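Local coordinates for ferric uptake regulation protein (Helicobacter pylori, PDB 2XIG) that probably acts as a global iron-dependent transcriptional repressor, a homodimer that uses ferrous iron as cofactor to bind the operators of the genes it controls, at residues 98-103 and 109-114; 26-31 and 61-66. The protein carries 2 engineered substitutions. All blocks are in the same frame, centred on the assembly; numbering follows the deposited sequence.

In the fold
From the N terminus, the chain first runs through helix 7-20 and enters helix 27-38, where contact 2 begins. The 29 residues between its segments carry helix 45-52, and the loop closes where the start of helix 61-73 meets it, tying together helices of the probable DNA-binding region. Strands 77-82 and 86-91 follow, and the chain then passes into the probable dimerization region. There contact 1 closes a much shorter loop of five residues, the connection of the hairpin, whose last residue already belongs to strand 108-111. The two loops follow in series, neither nesting nor crossing. Their centres lie about 28 Å apart on opposite sides of the chain's centre, one in each probable region.

Contact 1 of 2, residues 98-103 and 109-114; sequences DHIICL and IEFADP. With ZN (zinc ion), chain L; ZN (zinc ion), chain N; ZN (zinc ion), chain M.
D98 and F111 face each other in a hydrogen-bonded antiparallel pair, and D98 meets the ring with its methylene and a metal with its carboxylate. Its CB rests over one face of the F111 ring, 3.9 Å from the centroid, in a CH-pi contact offset toward the rim. Beyond CG the carboxylate grips a zinc ion with both oxygens, OD2 at 2.1 Å and OD1 more loosely at 2.5 Å; H96, E117 and H134 complete the site. A water donates to OD2 and itself accepts from the backbone N-H of D113, linking the metal site to the N-cap of helix 114-126. Chi1 of 72° brings the F111 ring here, and I100 CD1 meets its CD1 at 3.6 Å. Four backbone bonds join the strands, among them D98 N to F111 O (2.8 Å). On the other face, H99 NE2 binds a second zinc with H42, E90 and H97; farther along the strand, C102 SG binds a third with C105, C142 and C145. Y127 of the second subunit packs on I100, I109 and F111. This antiparallel beta hairpin of the probable dimerization region, supplying ligands to three zinc sites, is consistent with the Fur family.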
loop_
_atom_site.group_PDB
_atom_site.type_symbol
_atom_site.label_atom_id
_atom_site.label_comp_id
_atom_site.label_asym_id
_atom_site.label_seq_id
_atom_site.Cartn_x
_atom_site.Cartn_y
_atom_site.Cartn_z
ATOM N N ASP C 98 4.706 10.127 22.152
ATOM C CA ASP C 98 4.691 9.829 20.732
ATOM C C ASP C 98 4.581 8.329 20.575
ATOM O O ASP C 98 4.458 7.622 21.573
ATOM C CB ASP C 98 5.959 10.373 20.135
ATOM C CG ASP C 98 6.127 11.847 20.441
ATOM O OD1 ASP C 98 5.323 12.635 19.921
ATOM O OD2 ASP C 98 7.040 12.207 21.214
ATOM N N HIS C 99 4.613 7.829 19.339
ATOM C CA HIS C 99 4.249 6.434 19.141
ATOM C C HIS C 99 5.188 5.641 18.263
ATOM O O HIS C 99 5.628 6.110 17.217
ATOM C CB HIS C 99 2.851 6.332 18.546
ATOM C CG HIS C 99 1.787 6.904 19.422
ATOM N ND1 HIS C 99 1.357 8.210 19.307
ATOM C CD2 HIS C 99 1.075 6.359 20.437
ATOM C CE1 HIS C 99 0.413 8.437 20.199
ATOM N NE2 HIS C 99 0.223 7.331 20.895
ATOM N N ILE C 100 5.461 4.422 18.712
ATOM C CA ILE C 100 6.127 3.409 17.911
ATOM C C ILE C 100 5.054 2.393 17.506
ATOM O O ILE C 100 4.242 1.990 18.324
ATOM C CB ILE C 100 7.228 2.728 18.748
ATOM C CG1 ILE C 100 8.408 3.684 18.928
ATOM C CG2 ILE C 100 7.692 1.428 18.109
ATOM C CD1 ILE C 100 9.279 3.385 20.138
ATOM N N ILE C 101 5.044 1.991 16.241
ATOM C CA ILE C 101 4.026 1.061 15.745
ATOM C C ILE C 101 4.703 -0.052 14.965
ATOM O O ILE C 101 5.474 0.216 14.050
ATOM C CB ILE C 101 3.011 1.766 14.806
ATOM C CG1 ILE C 101 2.387 2.993 15.483
ATOM C CG2 ILE C 101 1.936 0.785 14.326
ATOM C CD1 ILE C 101 3.057 4.289 15.098
ATOM N N CYS C 102 4.423 -1.300 15.331
ATOM C CA CYS C 102 5.015 -2.437 14.650
ATOM C C CYS C 102 4.271 -2.723 13.349
ATOM O O CYS C 102 3.061 -2.916 13.353
ATOM C CB CYS C 102 4.995 -3.685 15.533
ATOM S SG CYS C 102 5.703 -5.101 14.674
ATOM N N LEU C 103 5.006 -2.747 12.245
ATOM C CA LEU C 103 4.411 -2.979 10.932
ATOM C C LEU C 103 3.888 -4.396 10.750
ATOM O O LEU C 103 3.108 -4.657 9.832
ATOM C CB LEU C 103 5.431 -2.690 9.837
ATOM C CG LEU C 103 5.782 -1.218 9.685
ATOM C CD1 LEU C 103 7.134 -1.075 9.032
ATOM C CD2 LEU C 103 4.698 -0.488 8.894
ATOM N N ILE C 109 3.654 1.149 20.891
ATOM C CA ILE C 109 4.475 1.412 22.060
ATOM C C ILE C 109 4.560 2.926 22.247
ATOM O O ILE C 109 4.864 3.651 21.304
ATOM C CB ILE C 109 5.890 0.819 21.896
ATOM C CG1 ILE C 109 5.828 -0.711 21.866
ATOM C CG2 ILE C 109 6.817 1.290 23.009
ATOM C CD1 ILE C 109 7.140 -1.363 21.485
ATOM N N GLU C 110 4.265 3.400 23.454
ATOM C CA GLU C 110 4.324 4.832 23.741
ATOM C C GLU C 110 5.727 5.221 24.188
ATOM O O GLU C 110 6.405 4.441 24.843
ATOM C CB GLU C 110 3.343 5.185 24.861
ATOM C CG GLU C 110 1.897 4.783 24.606
ATOM C CD GLU C 110 1.002 5.061 25.813
ATOM O OE1 GLU C 110 1.518 5.554 26.837
ATOM O OE2 GLU C 110 -0.210 4.788 25.741
ATOM N N PHE C 111 6.164 6.430 23.849
ATOM C CA PHE C 111 7.434 6.912 24.375
ATOM C C PHE C 111 7.426 8.415 24.549
ATOM O O PHE C 111 6.738 9.130 23.832
ATOM C CB PHE C 111 8.626 6.475 23.499
ATOM C CG PHE C 111 8.724 7.196 22.176
ATOM C CD1 PHE C 111 8.086 6.696 21.051
ATOM C CD2 PHE C 111 9.461 8.365 22.058
ATOM C CE1 PHE C 111 8.175 7.344 19.833
ATOM C CE2 PHE C 111 9.559 9.021 20.845
ATOM C CZ PHE C 111 8.911 8.505 19.724
ATOM N N ALA C 112 8.206 8.879 25.515
ATOM C CA ALA C 112 8.400 10.299 25.735
ATOM C C ALA C 112 9.879 10.476 25.987
ATOM O O ALA C 112 10.386 10.055 27.021
ATOM C CB ALA C 112 7.595 10.773 26.937
ATOM N N ASP C 113 10.575 11.072 25.029
ATOM C CA ASP C 113 12.015 11.209 25.127
ATOM C C ASP C 113 12.384 12.685 25.251
ATOM O O ASP C 113 12.390 13.416 24.259
ATOM C CB ASP C 113 12.699 10.584 23.907
ATOM C CG ASP C 113 14.199 10.526 24.062
ATOM O OD1 ASP C 113 14.673 9.708 24.876
ATOM O OD2 ASP C 113 14.904 11.301 23.385
ATOM N N PRO C 114 12.692 13.130 26.477
ATOM C CA PRO C 114 13.055 14.532 26.694
ATOM C C PRO C 114 14.088 15.046 25.691
ATOM O O PRO C 114 13.914 16.147 25.169
ATOM C CB PRO C 114 13.651 14.523 28.106
ATOM C CG PRO C 114 12.955 13.393 28.792
ATOM C CD PRO C 114 12.742 12.341 27.719
HETATM ZN ZN ZN L . -0.910 7.060 22.648
HETATM ZN ZN ZN N . 6.611 14.300 21.326
HETATM ZN ZN ZN M . 5.267 -6.829 16.245
HETATM O O HOH W 1 9.422 11.894 22.585
#

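Contact 2 of 2, residues 26-31 and 61-66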
loop_
_atom_site.group_PDB
_atom_site.type_symbol
_atom_site.label_atom_id
_atom_site.label_comp_id
_atom_site.label_asym_id
_atom_site.label_seq_id
_atom_site.Cartn_x
_atom_site.Cartn_y
_atom_site.Cartn_z
ATOM N N SER C 26 -26.042 10.230 27.777
ATOM C CA SER C 26 -26.278 8.814 27.547
ATOM C C SER C 26 -25.248 8.012 28.313
ATOM O O SER C 26 -24.073 8.383 28.373
ATOM C CB SER C 26 -26.219 8.470 26.055
ATOM O OG SER C 26 -24.886 8.292 25.610
ATOM N N LYS C 27 -25.695 6.917 28.913
ATOM C CA LYS C 27 -24.779 6.018 29.596
ATOM C C LYS C 27 -23.771 5.420 28.607
ATOM O O LYS C 27 -22.612 5.209 28.945
ATOM C CB LYS C 27 -25.548 4.921 30.339
ATOM C CG LYS C 27 -26.211 5.400 31.637
ATOM N N GLN C 28 -24.204 5.166 27.374
ATOM C CA GLN C 28 -23.291 4.600 26.373
ATOM C C GLN C 28 -22.089 5.501 26.098
ATOM O O GLN C 28 -20.953 5.032 25.995
ATOM C CB GLN C 28 -24.019 4.294 25.059
ATOM C CG GLN C 28 -23.088 3.807 23.964
ATOM C CD GLN C 28 -23.828 3.417 22.698
ATOM O OE1 GLN C 28 -23.229 3.289 21.628
ATOM N NE2 GLN C 28 -25.133 3.225 22.815
ATOM N N ARG C 29 -22.337 6.796 25.967
ATOM C CA ARG C 29 -21.247 7.733 25.730
ATOM C C ARG C 29 -20.270 7.749 26.915
ATOM O O ARG C 29 -19.056 7.808 26.729
ATOM C CB ARG C 29 -21.798 9.133 25.458
ATOM C CG ARG C 29 -20.729 10.180 25.236
ATOM C CD ARG C 29 -21.325 11.572 25.100
ATOM N NE ARG C 29 -22.232 11.711 23.963
ATOM C CZ ARG C 29 -23.546 11.907 24.062
ATOM N NH1 ARG C 29 -24.132 11.978 25.252
ATOM N NH2 ARG C 29 -24.279 12.032 22.965
ATOM N N GLU C 30 -20.811 7.692 28.130
ATOM C CA GLU C 30 -19.991 7.592 29.331
ATOM C C GLU C 30 -19.235 6.259 29.345
ATOM O O GLU C 30 -18.100 6.188 29.799
ATOM C CB GLU C 30 -20.850 7.736 30.603
ATOM C CG GLU C 30 -21.585 9.072 30.716
ATOM C CD GLU C 30 -22.423 9.198 31.988
ATOM O OE1 GLU C 30 -22.788 10.341 32.338
ATOM O OE2 GLU C 30 -22.719 8.165 32.634
ATOM N N GLU C 31 -19.865 5.205 28.841
ATOM C CA GLU C 31 -19.216 3.898 28.805
ATOM C C GLU C 31 -18.006 3.884 27.858
ATOM O O GLU C 31 -16.986 3.270 28.165
ATOM C CB GLU C 31 -20.213 2.799 28.427
ATOM C CG GLU C 31 -19.725 1.393 28.763
ATOM C CD GLU C 31 -19.308 1.254 30.221
ATOM O OE1 GLU C 31 -19.924 1.920 31.080
ATOM O OE2 GLU C 31 -18.369 0.481 30.510
ATOM N N ILE C 61 -22.262 -0.350 15.791
ATOM C CA ILE C 61 -20.943 0.265 15.678
ATOM C C ILE C 61 -21.055 1.687 15.129
ATOM O O ILE C 61 -20.217 2.543 15.437
ATOM C CB ILE C 61 -19.942 -0.602 14.854
ATOM C CG1 ILE C 61 -18.511 -0.076 15.012
ATOM C CG2 ILE C 61 -20.343 -0.681 13.379
ATOM C CD1 ILE C 61 -17.434 -1.086 14.601
ATOM N N SER C 62 -22.101 1.956 14.347
ATOM C CA SER C 62 -22.348 3.334 13.894
ATOM C C SER C 62 -22.540 4.291 15.066
ATOM O O SER C 62 -22.124 5.451 15.005
ATOM C CB SER C 62 -23.560 3.411 12.962
ATOM O OG SER C 62 -24.728 2.944 13.605
ATOM N N SER C 63 -23.164 3.814 16.137
ATOM C CA SER C 63 -23.379 4.683 17.296
ATOM C C SER C 63 -22.052 4.971 17.994
ATOM O O SER C 63 -21.819 6.087 18.473
ATOM C CB SER C 63 -24.437 4.114 18.256
ATOM O OG SER C 63 -23.948 3.009 18.995
ATOM N N VAL C 64 -21.167 3.976 18.017
ATOM C CA VAL C 64 -19.850 4.153 18.622
ATOM C C VAL C 64 -18.987 5.144 17.844
ATOM O O VAL C 64 -18.329 5.999 18.444
ATOM C CB VAL C 64 -19.126 2.812 18.838
ATOM C CG1 VAL C 64 -17.685 3.055 19.279
ATOM C CG2 VAL C 64 -19.882 1.985 19.881
ATOM N N TYR C 65 -19.014 5.055 16.518
ATOM C CA TYR C 65 -18.296 6.018 15.687
ATOM C C TYR C 65 -18.762 7.437 15.960
ATOM O O TYR C 65 -17.941 8.336 16.137
ATOM C CB TYR C 65 -18.441 5.707 14.188
ATOM C CG TYR C 65 -17.324 4.841 13.650
ATOM C CD1 TYR C 65 -16.225 5.404 13.016
ATOM C CD2 TYR C 65 -17.355 3.461 13.810
ATOM C CE1 TYR C 65 -15.190 4.606 12.536
ATOM C CE2 TYR C 65 -16.333 2.666 13.343
ATOM C CZ TYR C 65 -15.258 3.238 12.705
ATOM O OH TYR C 65 -14.251 2.433 12.236
ATOM N N ARG C 66 -20.078 7.635 15.977
ATOM C CA ARG C 66 -20.643 8.951 16.249
ATOM C C ARG C 66 -20.147 9.504 17.594
ATOM O O ARG C 66 -19.730 10.657 17.688
ATOM C CB ARG C 66 -22.169 8.886 16.236
ATOM C CG ARG C 66 -22.846 10.206 16.532
ATOM C CD ARG C 66 -24.371 10.075 16.467
ATOM N NE ARG C 66 -24.755 9.308 15.289
ATOM C CZ ARG C 66 -25.388 8.140 15.318
ATOM N NH1 ARG C 66 -25.762 7.602 16.470
ATOM N NH2 ARG C 66 -25.669 7.521 14.184
#
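Q28 and S63 meet through their polar ends, and a short approach of OE1 to OG, 2.7 Å, carries almost the whole contact. A long side chain can bridge two helices with very little buried surface, here 80 Å² summed over both sides. Q28 does so fully extended: CG lies anti to the backbone N (chi1 176°), chi2 is extended as well, and the amide is delivered straight across the gap. It presents its oxygen rather than its nitrogen, for Q28 NE2 stays 4.0 Å from S63 OG. S63 answers with its OG held between backbone N and carbonyl carbon, and its CB also comes near, 3.7 Å from Q28 OE1. The hydroxyl is hydrogen-bonded as well to the backbone O of S60, the residue just before helix 61-73. V64, one residue on, adds the remaining touch, its CG2 at 4.0 Å from Q28 OE1.

The fold is the winged helix-turn-helix of the Fur family, in which helix 61-73 follows helix 45-52 and would be the recognition helix; Q28 therefore joins helix 27-38 to the start of that element. On the inner side the packing is closer: V64 is buried against T49 of helix 45-52, and Q28 and R29 both lean on I67 one turn further along. R29 also lies on L14 and I18 of helix 7-20.

The outer side is looser. S26 stands at the N-cap of helix 27-38, its OG accepting from R29 N at 3.0 Å, so that its hydroxyl serves its own helix. K27, the first residue of that helix, is exposed and modelled only as far as CG.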